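Local coordinates for protein GCN5-related N-acetyltransferase (Ralstonia eutropha JMP134, PDB 2Q0Y) that probably transfers acyl groups, as expected of a GCN5-related N-acetyltransferase, and binds zinc and magnesium ions, at residues A[42-45]-A[46-50]. Residues are numbered along the deposited sequence; the frame is centred on the assembly and turned at random.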
loop_
_atom_site.group_PDB
_atom_site.type_symbol
_atom_site.label_atom_id
_atom_site.label_comp_id
_atom_site.label_asym_id
_atom_site.label_seq_id
_atom_site.Cartn_x
_atom_site.Cartn_y
_atom_site.Cartn_z
ATOM N N ASP A 42 -8.419 18.438 2.423
ATOM C CA ASP A 42 -9.030 18.532 1.091
ATOM C C ASP A 42 -9.229 17.161 0.460
ATOM O O ASP A 42 -10.212 16.935 -0.240
ATOM C CB ASP A 42 -8.190 19.422 0.159
ATOM C CG ASP A 42 -8.128 20.882 0.625
ATOM O OD1 ASP A 42 -8.878 21.285 1.535
ATOM O OD2 ASP A 42 -7.308 21.643 0.072
ATOM N N TRP A 43 -8.315 16.242 0.751
ATOM C CA TRP A 43 -8.405 14.856 0.304
ATOM C C TRP A 43 -9.561 14.154 1.026
ATOM O O TRP A 43 -10.301 13.388 0.412
ATOM C CB TRP A 43 -7.088 14.127 0.586
ATOM C CG TRP A 43 -7.082 12.647 0.292
ATOM C CD1 TRP A 43 -6.747 12.042 -0.889
ATOM C CD2 TRP A 43 -7.401 11.590 1.207
ATOM N NE1 TRP A 43 -6.847 10.682 -0.767
ATOM C CE2 TRP A 43 -7.260 10.373 0.501
ATOM C CE3 TRP A 43 -7.810 11.555 2.538
ATOM C CZ2 TRP A 43 -7.502 9.155 1.083
ATOM C CZ3 TRP A 43 -8.072 10.342 3.118
ATOM C CH2 TRP A 43 -7.921 9.155 2.396
ATOM N N LEU A 44 -9.675 14.376 2.334
ATOM C CA LEU A 44 -10.626 13.619 3.152
ATOM C C LEU A 44 -12.080 14.018 2.898
ATOM O O LEU A 44 -12.990 13.168 2.915
ATOM C CB LEU A 44 -10.307 13.792 4.639
ATOM C CG LEU A 44 -11.252 13.115 5.633
ATOM C CD1 LEU A 44 -11.287 11.610 5.363
ATOM C CD2 LEU A 44 -10.832 13.377 7.052
ATOM N N LEU A 45 -12.313 15.315 2.725
ATOM C CA LEU A 45 -13.662 15.833 2.610
ATOM C C LEU A 45 -14.568 15.037 1.650
ATOM O O LEU A 45 -15.627 14.579 2.063
ATOM C CB LEU A 45 -13.618 17.321 2.236
ATOM C CG LEU A 45 -14.927 18.063 1.979
ATOM C CD1 LEU A 45 -15.704 18.253 3.246
ATOM C CD2 LEU A 45 -14.609 19.418 1.349
ATOM N N PRO A 46 -14.180 14.893 0.370
ATOM C CA PRO A 46 -15.062 14.148 -0.540
ATOM C C PRO A 46 -15.192 12.662 -0.237
ATOM O O PRO A 46 -16.169 12.035 -0.651
ATOM C CB PRO A 46 -14.396 14.334 -1.902
ATOM C CG PRO A 46 -12.980 14.639 -1.586
ATOM C CD PRO A 46 -12.997 15.425 -0.339
ATOM N N ARG A 47 -14.207 12.098 0.457
ATOM C CA ARG A 47 -14.194 10.688 0.756
ATOM C C ARG A 47 -15.027 10.342 1.986
ATOM O O ARG A 47 -15.562 9.249 2.060
ATOM C CB ARG A 47 -12.756 10.223 0.935
ATOM C CG ARG A 47 -11.987 10.301 -0.371
ATOM C CD ARG A 47 -10.550 9.961 -0.219
ATOM N NE ARG A 47 -9.942 9.789 -1.542
ATOM C CZ ARG A 47 -9.633 10.784 -2.373
ATOM N NH1 ARG A 47 -9.832 12.065 -2.043
ATOM N NH2 ARG A 47 -9.101 10.495 -3.557
ATOM N N LEU A 48 -15.127 11.250 2.953
ATOM C CA LEU A 48 -16.154 11.118 4.001
ATOM C C LEU A 48 -17.530 11.181 3.375
ATOM O O LEU A 48 -18.418 10.416 3.742
ATOM C CB LEU A 48 -16.079 12.238 5.048
ATOM C CG LEU A 48 -15.057 12.101 6.161
ATOM C CD1 LEU A 48 -15.127 13.337 7.039
ATOM C CD2 LEU A 48 -15.292 10.847 6.988
ATOM N N ALA A 49 -17.691 12.111 2.436
ATOM C CA ALA A 49 -18.954 12.332 1.748
ATOM C C ALA A 49 -19.450 11.108 1.011
ATOM O O ALA A 49 -20.630 10.779 1.096
ATOM C CB ALA A 49 -18.825 13.486 0.776
ATOM N N ASP A 50 -18.559 10.431 0.295
ATOM C CA ASP A 50 -18.958 9.282 -0.523
ATOM C C ASP A 50 -18.754 7.939 0.154
ATOM O O ASP A 50 -19.021 6.911 -0.451
ATOM C CB ASP A 50 -18.309 9.318 -1.920
ATOM C CG ASP A 50 -16.833 8.981 -1.934
ATOM O OD1 ASP A 50 -16.237 8.520 -0.934
ATOM O OD2 ASP A 50 -16.239 9.171 -3.010
#
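R47 lays its guanidinium flat over one face of the W43 indole, the two planes only 8° apart and their centres 3.6 Å from each other. R47 CZ stands above the pyrrole ring, 3.2 Å from W43 NE1, a cation-pi contact, while R47 CD sits over the benzo ring in a CH-pi contact, 3.4 Å from W43 CZ2. The arginine chain runs extended from CG to NE and crosses the indole at about a right angle. With chi1 at 175°, W43 CG lies beside its own carbonyl carbon, and the ring leans along the helix toward R47. A second grip fixes the guanidinium's rotation: R47 NH1 donates to W43 O at 2.8 Å, with the acceptor near the guanidinium plane. This i to i+4 pairing lies in the C-terminal part of helix 30-50 of the GNAT fold, and it reaches the dimer partner, where P77 of the second subunit packs on W43. P46 kinks the helix here. Lacking an N-H, it makes no bond to D42 O, and its CD is held 3.3 Å from L45 CB. R47 N passes over W43 O and turns weakly to L44 O; regular bonding returns with L48 N to L44 O, which thus accepts two bonds, and A49 N to L45 O at 3.2 Å. Facing helix 12-25, L44 CD1 meets L48 CG at 3.9 Å, and both leucines also touch L12.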